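Side-chain contacts in signal recognition particle 54 kDa protein (Aeropyrum pernix, PDB 7EPK), which belongs to the SRP54 family, combining a helical bundle domain, a P-loop GTPase domain that holds GDP in this model and a helical signal peptide binding domain: residues A[108-113]-A[144-149]; A[115-120]-A[180-185]; A[330-335]-A[361-366]; A[310-315]-A[337-342]. All coordinates share one frame; numbering follows the deposited sequence.

Contact 1: residues A[108-113]-A[144-149]; sequences GKTTTA and KRLAEE. With GDP (guanosine-5'-diphosphate), chain B.
Leu146 meets the first turn of helix 109-122 with a single methyl group. Its CG stands anti to the carbonyl carbon (chi1 -70°), which sends CD1 across to the backbone of Thr110 and Thr111. CD1 lies 3.4 Å from Thr110 O and 4.0 Å from Thr111 CA; the nearest side-chain approach is looser, 4.3 Å from Leu146 CD1 to Thr110 CG2. Leucine thus packs mainly on main chain. In Thr110, CG2 is anti to the backbone N, while OG1 sits beside that N, where it is hydrogen-bonded to Asp184 and lies close to the bound magnesium ion. This helix start fits the Walker A P-loop of a P-loop NTPase: the N-cap Gly108 and the residues after it offer backbone amides to the diphosphate. Lys109 N donates to GDP O2B at 2.9 Å and Thr110 N to GDP O3B at 3.0 Å, the latter with an N-H...O angle of 168°. Farther from helix 139-150, Thr112 OG1 reaches back to Gly108 O from above the carbonyl plane, 52° out of it, and Thr112 N donates to the same oxygen.

Contact 2: residues A[115-120]-A[180-185]; sequences KLAYYY and IVIVDT
Apolar helix-on-sheet packing joins Leu116, Ala117 and Tyr120 of helix 109-122 to Ile180 and Ile182 of strand 180-184, in the buried core of the P-loop GTPase domain. The two short segments run antiparallel, at 174°, with axes 9.6 Å apart at closest approach, and no hydrogen bond links them. Both isoleucines touch through CD1. With CG1 of Ile182 anti to the carbonyl carbon (chi1 -57°), the methyl enters between two helix residues, Leu116 and Ala117. Ile182 CD1 is 3.8 Å from Leu116 CG. It also lies 3.5 Å from Ala117 N, so the methyl packs against helix backbone as well as side chains. Ile180 CD1 lies over one face of the Tyr120 ring, above its CD1 corner, at 3.4 Å from Tyr120 CD1; the two side chains cross at about a right angle. Tyr119 CD2 lies over the opposite face, 4.0 Å above the plane, and Leu116 CG meets the ring edge in plane. The phenol OH is hydrogen-bonded to Val90 O. Strand 180-184 runs between strands 127-131 and 97-102 in the sheet, and Leu129 and Leu101 from these neighbours also touch Ile182.

Contact 3: residues A[330-335]-A[361-366]; sequences YRQLRA and GALKLG
Leu333 and Leu365 carry the apolar half of this contact, which lies in the signal peptide binding domain, an all-helical part of the chain. Here helix 326-337 packs on the loop leading into helix 367-379. The apolar group extends to Met370 and Trp373 of that helix, each of which touches both leucines. The polar half rests on Gln332, whose chain is fully extended (chi1 -175°, chi2 -177°), and so its amide ends beside the loop. No direct hydrogen bond forms there: Gln332 NE2 remains 4.3 Å from Ala362 O. Tyr416 OH bridges them, being hydrogen-bonded to both atoms, so helix 409-423 links the glutamine amide to the loop carbonyl through one hydroxyl. The same nitrogen is 4.4 Å from Leu363 CD2, a loose flank to the polar cluster. In the leucine pair the side chains cross at about a right angle and meet through one methyl each, with Leu333 CD2 3.8 Å from Leu365 CD2.

Contact 4: residues A[310-315]-A[337-342]; sequences GELDRA and RKLGPL
Leu312 turns its CG anti to the backbone N (chi1 -173°) and then bends at chi2 (61°), which directs CD2 from helix 293-320 onto the loop after helix 326-337. That one methyl serves two leucines. Leu312 CD2 lies 3.6 Å from Leu342 CD1, the side chains crossing at a slant, and 4.2 Å from Leu339 CD2. The loop folds back to present both: Lys338, the first residue beyond helical geometry, centres an inverse gamma turn with a weak bond from Leu339 N to Arg337 O. Around the leucines, Met336 of helix 326-337 touches Leu312, and Leu363 touches Leu342. Arg314 NH2 forms a salt bridge with Glu311 OE2 at 3.1 Å within the segment, and Glu311 also has a long, weak ion pair with Arg334. With no hydrogen bond or salt bridge between the two segments, their direct attraction is methyl-to-methyl packing, which depends on shape and sets little directional preference.

In the fold
From the N terminus, segment 108-113 opens contact 1 and 115-120 opens contact 2 on the same helix. Contact 1 closes at helix 139-150 and contact 2 at strand 180-184, so the two loops cross. Their centres are 8 Å apart, and Lys109 NZ is hydrogen-bonded to Thr185 OG1, joining the two contacts. The second pair follows in series: contact 4 opens on helix 293-320, contact 3 on helix 326-337, then contact 4 closes at 337-342 and contact 3 at 361-366, again crossing. Ala335 packs on Leu312 between them. Centres of contacts 1 and 3 lie about 57 Å apart, on opposite sides of the chain's centre, marking separate cores.

Contact 1: residues A[108-113]-A[144-149]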
loop_
_atom_site.group_PDB
_atom_site.type_symbol
_atom_site.label_atom_id
_atom_site.label_comp_id
_atom_site.label_asym_id
_atom_site.label_seq_id
_atom_site.Cartn_x
_atom_site.Cartn_y
_atom_site.Cartn_z
ATOM N N GLY A 108 14.687 -1.574 21.593
ATOM C CA GLY A 108 15.205 -2.470 20.541
ATOM C C GLY A 108 16.073 -1.760 19.509
ATOM O O GLY A 108 16.230 -2.326 18.396
ATOM N N LYS A 109 16.670 -0.612 19.879
ATOM C CA LYS A 109 17.382 0.334 18.969
ATOM C C LYS A 109 18.555 -0.377 18.288
ATOM O O LYS A 109 18.582 -0.388 17.056
ATOM C CB LYS A 109 17.863 1.577 19.724
ATOM C CG LYS A 109 18.306 2.715 18.813
ATOM C CD LYS A 109 18.985 3.882 19.529
ATOM C CE LYS A 109 18.108 4.538 20.575
ATOM N NZ LYS A 109 18.781 5.682 21.226
ATOM N N THR A 110 19.474 -0.959 19.064
ATOM C CA THR A 110 20.707 -1.641 18.571
ATOM C C THR A 110 20.322 -2.890 17.744
ATOM O O THR A 110 20.827 -3.091 16.623
ATOM C CB THR A 110 21.619 -1.991 19.758
ATOM O OG1 THR A 110 21.855 -0.828 20.567
ATOM C CG2 THR A 110 22.920 -2.624 19.304
ATOM N N THR A 111 19.420 -3.706 18.262
ATOM C CA THR A 111 18.781 -4.796 17.479
ATOM C C THR A 111 18.214 -4.228 16.149
ATOM O O THR A 111 18.496 -4.793 15.054
ATOM C CB THR A 111 17.751 -5.546 18.347
ATOM O OG1 THR A 111 18.086 -5.523 19.748
ATOM C CG2 THR A 111 17.606 -6.983 17.888
ATOM N N THR A 112 17.460 -3.127 16.202
ATOM C CA THR A 112 16.832 -2.507 15.006
ATOM C C THR A 112 17.932 -2.021 14.056
ATOM O O THR A 112 17.773 -2.198 12.839
ATOM C CB THR A 112 15.818 -1.412 15.379
ATOM O OG1 THR A 112 14.862 -1.988 16.275
ATOM C CG2 THR A 112 15.104 -0.822 14.178
ATOM N N ALA A 113 19.018 -1.465 14.589
ATOM C CA ALA A 113 20.213 -1.051 13.807
ATOM C C ALA A 113 20.722 -2.246 12.985
ATOM O O ALA A 113 20.830 -2.092 11.741
ATOM C CB ALA A 113 21.285 -0.476 14.708
ATOM N N LYS A 144 28.943 -4.485 17.067
ATOM C CA LYS A 144 30.040 -5.241 16.399
ATOM C C LYS A 144 29.503 -6.578 15.857
ATOM O O LYS A 144 29.635 -6.812 14.638
ATOM C CB LYS A 144 31.208 -5.477 17.363
ATOM C CG LYS A 144 32.561 -4.984 16.862
ATOM C CD LYS A 144 33.113 -5.746 15.678
ATOM C CE LYS A 144 34.385 -5.132 15.126
ATOM N NZ LYS A 144 34.804 -5.802 13.869
ATOM N N ARG A 145 28.932 -7.417 16.732
ATOM C CA ARG A 145 28.350 -8.746 16.395
ATOM C C ARG A 145 27.398 -8.583 15.205
ATOM O O ARG A 145 27.690 -9.164 14.130
ATOM C CB ARG A 145 27.604 -9.346 17.596
ATOM C CG ARG A 145 28.386 -10.380 18.399
ATOM C CD ARG A 145 28.362 -10.095 19.895
ATOM N NE ARG A 145 27.032 -9.738 20.385
ATOM C CZ ARG A 145 26.758 -9.190 21.571
ATOM N NH1 ARG A 145 25.496 -8.926 21.889
ATOM N NH2 ARG A 145 27.733 -8.911 22.427
ATOM N N LEU A 146 26.330 -7.795 15.394
ATOM C CA LEU A 146 25.218 -7.610 14.415
ATOM C C LEU A 146 25.765 -7.114 13.068
ATOM O O LEU A 146 25.186 -7.501 12.045
ATOM C CB LEU A 146 24.176 -6.633 14.979
ATOM C CG LEU A 146 23.346 -7.155 16.149
ATOM C CD1 LEU A 146 22.531 -6.043 16.787
ATOM C CD2 LEU A 146 22.437 -8.283 15.691
ATOM N N ALA A 147 26.819 -6.289 13.065
ATOM C CA ALA A 147 27.367 -5.665 11.840
ATOM C C ALA A 147 27.937 -6.755 10.929
ATOM O O ALA A 147 27.547 -6.809 9.736
ATOM C CB ALA A 147 28.395 -4.621 12.186
ATOM N N GLU A 148 28.787 -7.631 11.476
ATOM C CA GLU A 148 29.407 -8.752 10.712
ATOM C C GLU A 148 28.335 -9.822 10.447
ATOM O O GLU A 148 28.242 -10.302 9.299
ATOM C CB GLU A 148 30.655 -9.278 11.431
ATOM C CG GLU A 148 31.813 -9.604 10.489
ATOM C CD GLU A 148 31.953 -8.720 9.250
ATOM O OE1 GLU A 148 32.251 -9.269 8.170
ATOM O OE2 GLU A 148 31.760 -7.485 9.356
ATOM N N GLU A 149 27.512 -10.129 11.452
ATOM C CA GLU A 149 26.314 -11.005 11.336
ATOM C C GLU A 149 25.429 -10.555 10.164
ATOM O O GLU A 149 24.794 -11.434 9.547
ATOM C CB GLU A 149 25.540 -10.964 12.652
ATOM C CG GLU A 149 24.235 -11.737 12.645
ATOM C CD GLU A 149 23.704 -12.021 14.042
ATOM O OE1 GLU A 149 24.531 -12.061 14.990
ATOM O OE2 GLU A 149 22.468 -12.196 14.193
HETATM P PB GDP B . 18.272 -0.734 23.052
HETATM O O1B GDP B . 18.663 -0.421 24.480
HETATM O O2B GDP B . 17.197 0.218 22.565
HETATM O O3B GDP B . 19.429 -0.863 22.073
HETATM O O3A GDP B . 17.592 -2.191 23.007
HETATM P PA GDP B . 18.337 -3.560 22.541
HETATM O O1A GDP B . 19.518 -3.723 23.488
HETATM O O2A GDP B . 18.457 -3.669 21.039
HETATM O "O5'" GDP B . 17.309 -4.738 22.885
HETATM C "C5'" GDP B . 16.576 -4.784 24.124
HETATM C "C4'" GDP B . 15.756 -6.062 24.112
HETATM O "O4'" GDP B . 14.753 -5.958 23.092
HETATM C "C3'" GDP B . 16.616 -7.266 23.740
HETATM O "O3'" GDP B . 16.336 -8.337 24.636
HETATM C "C2'" GDP B . 16.244 -7.601 22.302
HETATM O "O2'" GDP B . 16.429 -8.999 22.038
HETATM C "C1'" GDP B . 14.783 -7.124 22.238
HETATM N N9 GDP B . 14.143 -6.820 20.902
HETATM C C8 GDP B . 14.471 -5.855 20.020
HETATM N N7 GDP B . 13.648 -5.856 18.934
HETATM C C5 GDP B . 12.752 -6.822 19.133
HETATM C C6 GDP B . 11.606 -7.351 18.390
HETATM O O6 GDP B . 11.299 -6.873 17.284
HETATM N N1 GDP B . 10.925 -8.377 18.915
HETATM C C2 GDP B . 11.255 -8.926 20.102
HETATM N N2 GDP B . 10.509 -9.955 20.575
HETATM N N3 GDP B . 12.303 -8.483 20.845
HETATM C C4 GDP B . 13.073 -7.453 20.413
#

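Contact 2: residues A[115-120]-A[180-185]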
loop_
_atom_site.group_PDB
_atom_site.type_symbol
_atom_site.label_atom_id
_atom_site.label_comp_id
_atom_site.label_asym_id
_atom_site.label_seq_id
_atom_site.Cartn_x
_atom_site.Cartn_y
_atom_site.Cartn_z
ATOM N N LYS A 115 19.128 -5.195 12.329
ATOM C CA LYS A 115 18.021 -5.707 11.478
ATOM C C LYS A 115 17.932 -4.819 10.241
ATOM O O LYS A 115 17.735 -5.342 9.109
ATOM C CB LYS A 115 16.704 -5.726 12.263
ATOM C CG LYS A 115 16.479 -6.961 13.133
ATOM C CD LYS A 115 15.991 -6.672 14.554
ATOM C CE LYS A 115 14.535 -6.266 14.653
ATOM N NZ LYS A 115 13.642 -7.446 14.711
ATOM N N LEU A 116 18.106 -3.516 10.464
ATOM C CA LEU A 116 18.004 -2.470 9.416
ATOM C C LEU A 116 19.212 -2.549 8.484
ATOM O O LEU A 116 19.008 -2.397 7.283
ATOM C CB LEU A 116 17.896 -1.092 10.074
ATOM C CG LEU A 116 17.479 0.040 9.140
ATOM C CD1 LEU A 116 16.082 -0.193 8.585
ATOM C CD2 LEU A 116 17.533 1.369 9.867
ATOM N N ALA A 117 20.416 -2.791 9.021
ATOM C CA ALA A 117 21.669 -2.949 8.239
ATOM C C ALA A 117 21.529 -4.135 7.274
ATOM O O ALA A 117 21.690 -3.945 6.036
ATOM C CB ALA A 117 22.841 -3.123 9.162
ATOM N N TYR A 118 21.213 -5.319 7.808
ATOM C CA TYR A 118 20.980 -6.535 6.989
ATOM C C TYR A 118 20.074 -6.183 5.815
ATOM O O TYR A 118 20.454 -6.394 4.651
ATOM C CB TYR A 118 20.285 -7.649 7.770
ATOM C CG TYR A 118 19.887 -8.819 6.902
ATOM C CD1 TYR A 118 20.818 -9.437 6.079
ATOM C CD2 TYR A 118 18.593 -9.318 6.904
ATOM C CE1 TYR A 118 20.474 -10.506 5.272
ATOM C CE2 TYR A 118 18.236 -10.395 6.108
ATOM C CZ TYR A 118 19.178 -10.987 5.283
ATOM O OH TYR A 118 18.864 -12.040 4.475
ATOM N N TYR A 119 18.898 -5.661 6.151
ATOM C CA TYR A 119 17.789 -5.412 5.207
ATOM C C TYR A 119 18.333 -4.681 3.982
ATOM O O TYR A 119 18.001 -5.058 2.834
ATOM C CB TYR A 119 16.670 -4.631 5.899
ATOM C CG TYR A 119 15.565 -4.244 4.959
ATOM C CD1 TYR A 119 14.616 -5.169 4.568
ATOM C CD2 TYR A 119 15.524 -2.986 4.407
ATOM C CE1 TYR A 119 13.619 -4.839 3.668
ATOM C CE2 TYR A 119 14.537 -2.639 3.501
ATOM C CZ TYR A 119 13.582 -3.566 3.130
ATOM O OH TYR A 119 12.608 -3.211 2.250
ATOM N N TYR A 120 19.147 -3.657 4.207
ATOM C CA TYR A 120 19.658 -2.801 3.106
ATOM C C TYR A 120 20.828 -3.499 2.403
ATOM O O TYR A 120 21.006 -3.262 1.172
ATOM C CB TYR A 120 20.030 -1.413 3.624
ATOM C CG TYR A 120 18.850 -0.497 3.817
ATOM C CD1 TYR A 120 18.160 0.027 2.735
ATOM C CD2 TYR A 120 18.428 -0.148 5.087
ATOM C CE1 TYR A 120 17.086 0.877 2.914
ATOM C CE2 TYR A 120 17.359 0.705 5.282
ATOM C CZ TYR A 120 16.682 1.217 4.194
ATOM O OH TYR A 120 15.634 2.064 4.402
ATOM N N ILE A 180 24.918 3.787 2.720
ATOM C CA ILE A 180 24.025 4.018 3.891
ATOM C C ILE A 180 24.844 3.858 5.176
ATOM O O ILE A 180 25.526 2.843 5.305
ATOM C CB ILE A 180 22.844 3.025 3.874
ATOM C CG1 ILE A 180 22.001 3.166 2.610
ATOM C CG2 ILE A 180 21.995 3.149 5.138
ATOM C CD1 ILE A 180 20.860 2.161 2.524
ATOM N N VAL A 181 24.687 4.776 6.128
ATOM C CA VAL A 181 25.296 4.731 7.491
ATOM C C VAL A 181 24.174 4.847 8.517
ATOM O O VAL A 181 23.454 5.847 8.491
ATOM C CB VAL A 181 26.303 5.874 7.694
ATOM C CG1 VAL A 181 26.825 5.903 9.116
ATOM C CG2 VAL A 181 27.448 5.783 6.705
ATOM N N ILE A 182 24.059 3.866 9.400
ATOM C CA ILE A 182 23.088 3.842 10.524
ATOM C C ILE A 182 23.869 4.176 11.792
ATOM O O ILE A 182 24.779 3.395 12.167
ATOM C CB ILE A 182 22.400 2.475 10.640
ATOM C CG1 ILE A 182 21.680 2.065 9.353
ATOM C CG2 ILE A 182 21.464 2.471 11.832
ATOM C CD1 ILE A 182 21.219 0.612 9.349
ATOM N N VAL A 183 23.513 5.271 12.445
ATOM C CA VAL A 183 24.193 5.700 13.688
ATOM C C VAL A 183 23.393 5.238 14.907
ATOM O O VAL A 183 22.427 5.930 15.242
ATOM C CB VAL A 183 24.388 7.218 13.651
ATOM C CG1 VAL A 183 24.922 7.737 14.973
ATOM C CG2 VAL A 183 25.300 7.599 12.491
ATOM N N ASP A 184 23.810 4.149 15.565
ATOM C CA ASP A 184 23.192 3.666 16.834
ATOM C C ASP A 184 23.536 4.659 17.957
ATOM O O ASP A 184 24.617 5.262 17.914
ATOM C CB ASP A 184 23.624 2.232 17.182
ATOM C CG ASP A 184 22.920 1.625 18.397
ATOM O OD1 ASP A 184 21.953 2.223 18.866
ATOM O OD2 ASP A 184 23.347 0.563 18.882
ATOM N N THR A 185 22.634 4.827 18.921
ATOM C CA THR A 185 22.726 5.837 20.009
ATOM C C THR A 185 22.404 5.181 21.356
ATOM O O THR A 185 21.739 4.100 21.382
ATOM C CB THR A 185 21.788 7.047 19.792
ATOM O OG1 THR A 185 20.419 6.637 19.649
ATOM C CG2 THR A 185 22.157 7.869 18.575
#

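Contact 3: residues A[330-335]-A[361-366]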
loop_
_atom_site.group_PDB
_atom_site.type_symbol
_atom_site.label_atom_id
_atom_site.label_comp_id
_atom_site.label_asym_id
_atom_site.label_seq_id
_atom_site.Cartn_x
_atom_site.Cartn_y
_atom_site.Cartn_z
ATOM N N TYR A 330 -15.347 0.524 -28.342
ATOM C CA TYR A 330 -14.095 0.761 -27.592
ATOM C C TYR A 330 -14.268 0.352 -26.125
ATOM O O TYR A 330 -13.346 -0.269 -25.587
ATOM C CB TYR A 330 -13.675 2.221 -27.676
ATOM C CG TYR A 330 -12.339 2.461 -27.037
ATOM C CD1 TYR A 330 -11.175 2.286 -27.757
ATOM C CD2 TYR A 330 -12.231 2.814 -25.710
ATOM C CE1 TYR A 330 -9.933 2.516 -27.190
ATOM C CE2 TYR A 330 -10.998 3.038 -25.125
ATOM C CZ TYR A 330 -9.840 2.893 -25.866
ATOM O OH TYR A 330 -8.614 3.126 -25.310
ATOM N N ARG A 331 -15.399 0.712 -25.503
ATOM C CA ARG A 331 -15.688 0.428 -24.074
ATOM C C ARG A 331 -15.963 -1.067 -23.930
ATOM O O ARG A 331 -15.531 -1.657 -22.906
ATOM C CB ARG A 331 -16.884 1.239 -23.562
ATOM C CG ARG A 331 -16.567 2.697 -23.261
ATOM C CD ARG A 331 -17.704 3.403 -22.538
ATOM N NE ARG A 331 -17.576 4.855 -22.644
ATOM C CZ ARG A 331 -18.172 5.617 -23.560
ATOM N NH1 ARG A 331 -17.957 6.923 -23.577
ATOM N NH2 ARG A 331 -18.983 5.077 -24.455
ATOM N N GLN A 332 -16.667 -1.629 -24.922
ATOM C CA GLN A 332 -16.997 -3.072 -25.030
ATOM C C GLN A 332 -15.700 -3.885 -25.056
ATOM O O GLN A 332 -15.597 -4.817 -24.263
ATOM C CB GLN A 332 -17.833 -3.324 -26.280
ATOM C CG GLN A 332 -18.318 -4.764 -26.409
ATOM C CD GLN A 332 -19.074 -4.958 -27.697
ATOM O OE1 GLN A 332 -20.089 -4.302 -27.941
ATOM N NE2 GLN A 332 -18.543 -5.830 -28.542
ATOM N N LEU A 333 -14.741 -3.523 -25.911
ATOM C CA LEU A 333 -13.464 -4.269 -26.072
ATOM C C LEU A 333 -12.676 -4.171 -24.766
ATOM O O LEU A 333 -12.306 -5.240 -24.228
ATOM C CB LEU A 333 -12.662 -3.715 -27.255
ATOM C CG LEU A 333 -13.337 -3.845 -28.623
ATOM C CD1 LEU A 333 -12.635 -3.004 -29.681
ATOM C CD2 LEU A 333 -13.414 -5.296 -29.054
ATOM N N ARG A 334 -12.446 -2.949 -24.265
ATOM C CA ARG A 334 -11.745 -2.720 -22.971
ATOM C C ARG A 334 -12.313 -3.684 -21.927
ATOM O O ARG A 334 -11.533 -4.399 -21.304
ATOM C CB ARG A 334 -11.902 -1.288 -22.465
ATOM C CG ARG A 334 -11.209 -1.042 -21.128
ATOM C CD ARG A 334 -11.271 0.403 -20.651
ATOM N NE ARG A 334 -11.654 0.496 -19.245
ATOM C CZ ARG A 334 -12.852 0.164 -18.748
ATOM N NH1 ARG A 334 -13.816 -0.303 -19.532
ATOM N NH2 ARG A 334 -13.078 0.296 -17.452
ATOM N N ALA A 335 -13.639 -3.711 -21.791
ATOM C CA ALA A 335 -14.385 -4.547 -20.822
ATOM C C ALA A 335 -14.073 -6.033 -21.052
ATOM O O ALA A 335 -13.706 -6.727 -20.079
ATOM C CB ALA A 335 -15.872 -4.258 -20.920
ATOM N N GLY A 361 -20.404 -14.744 -32.776
ATOM C CA GLY A 361 -19.072 -14.202 -33.118
ATOM C C GLY A 361 -18.927 -12.723 -32.796
ATOM O O GLY A 361 -17.974 -12.114 -33.315
ATOM N N ALA A 362 -19.829 -12.171 -31.973
ATOM C CA ALA A 362 -19.779 -10.789 -31.436
ATOM C C ALA A 362 -18.941 -10.760 -30.150
ATOM O O ALA A 362 -18.131 -9.826 -30.014
ATOM C CB ALA A 362 -21.172 -10.261 -31.187
ATOM N N LEU A 363 -19.146 -11.725 -29.239
ATOM C CA LEU A 363 -18.393 -11.851 -27.954
ATOM C C LEU A 363 -17.384 -13.004 -28.040
ATOM O O LEU A 363 -17.113 -13.614 -26.980
ATOM C CB LEU A 363 -19.365 -12.072 -26.787
ATOM C CG LEU A 363 -20.490 -11.048 -26.658
ATOM C CD1 LEU A 363 -21.254 -11.242 -25.357
ATOM C CD2 LEU A 363 -19.946 -9.627 -26.761
ATOM N N LYS A 364 -16.844 -13.270 -29.241
ATOM C CA LYS A 364 -15.827 -14.326 -29.504
ATOM C C LYS A 364 -14.702 -13.743 -30.378
ATOM O O LYS A 364 -14.414 -14.279 -31.464
ATOM C CB LYS A 364 -16.500 -15.554 -30.125
ATOM C CG LYS A 364 -16.033 -16.888 -29.553
ATOM C CD LYS A 364 -16.066 -18.026 -30.554
ATOM C CE LYS A 364 -16.746 -19.266 -30.020
ATOM N NZ LYS A 364 -18.190 -19.043 -29.765
ATOM N N LEU A 365 -14.096 -12.655 -29.916
ATOM C CA LEU A 365 -12.908 -12.032 -30.548
ATOM C C LEU A 365 -11.708 -12.499 -29.713
ATOM O O LEU A 365 -11.925 -12.794 -28.514
ATOM C CB LEU A 365 -13.061 -10.503 -30.539
ATOM C CG LEU A 365 -14.217 -9.876 -31.323
ATOM C CD1 LEU A 365 -15.500 -10.683 -31.230
ATOM C CD2 LEU A 365 -14.484 -8.458 -30.842
ATOM N N GLY A 366 -10.509 -12.585 -30.304
ATOM C CA GLY A 366 -9.262 -12.932 -29.584
ATOM C C GLY A 366 -8.871 -11.840 -28.600
ATOM O O GLY A 366 -9.621 -10.876 -28.462
#

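Contact 4: residues A[310-315]-A[337-342]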
loop_
_atom_site.group_PDB
_atom_site.type_symbol
_atom_site.label_atom_id
_atom_site.label_comp_id
_atom_site.label_asym_id
_atom_site.label_seq_id
_atom_site.Cartn_x
_atom_site.Cartn_y
_atom_site.Cartn_z
ATOM N N GLY A 310 -20.362 -5.106 -15.443
ATOM C CA GLY A 310 -21.228 -3.911 -15.521
ATOM C C GLY A 310 -20.930 -3.051 -16.743
ATOM O O GLY A 310 -21.902 -2.569 -17.380
ATOM N N GLU A 311 -19.643 -2.843 -17.059
ATOM C CA GLU A 311 -19.197 -2.151 -18.303
ATOM C C GLU A 311 -19.635 -2.976 -19.521
ATOM O O GLU A 311 -20.176 -2.389 -20.467
ATOM C CB GLU A 311 -17.687 -1.912 -18.337
ATOM C CG GLU A 311 -17.276 -0.520 -17.886
ATOM C CD GLU A 311 -17.632 0.610 -18.837
ATOM O OE1 GLU A 311 -16.706 1.183 -19.464
ATOM O OE2 GLU A 311 -18.830 0.926 -18.941
ATOM N N LEU A 312 -19.437 -4.295 -19.492
ATOM C CA LEU A 312 -19.911 -5.191 -20.579
ATOM C C LEU A 312 -21.440 -5.145 -20.648
ATOM O O LEU A 312 -21.961 -5.056 -21.768
ATOM C CB LEU A 312 -19.411 -6.614 -20.334
ATOM C CG LEU A 312 -19.689 -7.603 -21.462
ATOM C CD1 LEU A 312 -19.011 -7.172 -22.754
ATOM C CD2 LEU A 312 -19.246 -9.002 -21.081
ATOM N N ASP A 313 -22.116 -5.191 -19.495
ATOM C CA ASP A 313 -23.593 -5.061 -19.358
ATOM C C ASP A 313 -24.086 -3.874 -20.187
ATOM O O ASP A 313 -24.966 -4.087 -21.054
ATOM C CB ASP A 313 -24.003 -4.879 -17.892
ATOM C CG ASP A 313 -25.502 -4.946 -17.652
ATOM O OD1 ASP A 313 -26.145 -3.871 -17.690
ATOM O OD2 ASP A 313 -26.013 -6.070 -17.426
ATOM N N ARG A 314 -23.549 -2.678 -19.918
ATOM C CA ARG A 314 -23.935 -1.427 -20.619
ATOM C C ARG A 314 -23.575 -1.566 -22.104
ATOM O O ARG A 314 -24.397 -1.186 -22.941
ATOM C CB ARG A 314 -23.277 -0.204 -19.971
ATOM C CG ARG A 314 -23.506 1.088 -20.742
ATOM C CD ARG A 314 -23.396 2.331 -19.885
ATOM N NE ARG A 314 -22.014 2.679 -19.603
ATOM C CZ ARG A 314 -21.188 3.283 -20.454
ATOM N NH1 ARG A 314 -21.589 3.603 -21.675
ATOM N NH2 ARG A 314 -19.951 3.557 -20.080
ATOM N N ALA A 315 -22.407 -2.123 -22.420
ATOM C CA ALA A 315 -21.877 -2.215 -23.800
ATOM C C ALA A 315 -22.801 -3.087 -24.656
ATOM O O ALA A 315 -23.134 -2.655 -25.773
ATOM C CB ALA A 315 -20.472 -2.751 -23.784
ATOM N N ARG A 337 -11.587 -7.520 -22.860
ATOM C CA ARG A 337 -10.135 -7.762 -22.647
ATOM C C ARG A 337 -9.868 -8.107 -21.172
ATOM O O ARG A 337 -9.635 -9.289 -20.896
ATOM C CB ARG A 337 -9.331 -6.557 -23.135
ATOM C CG ARG A 337 -9.216 -6.477 -24.650
ATOM C CD ARG A 337 -8.220 -5.429 -25.086
ATOM N NE ARG A 337 -6.903 -5.734 -24.560
ATOM C CZ ARG A 337 -5.840 -4.961 -24.710
ATOM N NH1 ARG A 337 -5.921 -3.823 -25.384
ATOM N NH2 ARG A 337 -4.692 -5.341 -24.178
ATOM N N LYS A 338 -9.906 -7.140 -20.250
ATOM C CA LYS A 338 -9.786 -7.441 -18.796
ATOM C C LYS A 338 -11.099 -8.073 -18.345
ATOM O O LYS A 338 -11.971 -7.329 -17.875
ATOM C CB LYS A 338 -9.388 -6.249 -17.906
ATOM C CG LYS A 338 -10.056 -4.896 -18.131
ATOM C CD LYS A 338 -9.187 -3.722 -17.665
ATOM C CE LYS A 338 -7.769 -3.743 -18.222
ATOM N NZ LYS A 338 -6.901 -2.681 -17.652
ATOM N N LEU A 339 -11.206 -9.390 -18.540
ATOM C CA LEU A 339 -12.338 -10.253 -18.118
ATOM C C LEU A 339 -12.004 -11.710 -18.459
ATOM O O LEU A 339 -11.989 -12.526 -17.530
ATOM C CB LEU A 339 -13.623 -9.796 -18.816
ATOM C CG LEU A 339 -14.937 -10.030 -18.067
ATOM C CD1 LEU A 339 -14.750 -10.053 -16.556
ATOM C CD2 LEU A 339 -15.955 -8.965 -18.440
ATOM N N GLY A 340 -11.735 -12.016 -19.734
ATOM C CA GLY A 340 -11.249 -13.338 -20.181
ATOM C C GLY A 340 -12.023 -13.871 -21.387
ATOM O O GLY A 340 -12.268 -13.129 -22.339
ATOM N N PRO A 341 -12.405 -15.174 -21.398
ATOM C CA PRO A 341 -13.222 -15.746 -22.470
ATOM C C PRO A 341 -14.723 -15.789 -22.128
ATOM O O PRO A 341 -15.410 -16.680 -22.591
ATOM C CB PRO A 341 -12.595 -17.146 -22.559
ATOM C CG PRO A 341 -12.306 -17.511 -21.107
ATOM C CD PRO A 341 -12.041 -16.196 -20.399
ATOM N N LEU A 342 -15.194 -14.807 -21.349
ATOM C CA LEU A 342 -16.577 -14.678 -20.807
ATOM C C LEU A 342 -16.847 -15.787 -19.778
ATOM O O LEU A 342 -15.889 -16.510 -19.435
ATOM C CB LEU A 342 -17.600 -14.669 -21.951
ATOM C CG LEU A 342 -18.206 -13.303 -22.293
ATOM C CD1 LEU A 342 -18.504 -12.486 -21.040
ATOM C CD2 LEU A 342 -17.308 -12.512 -23.230
#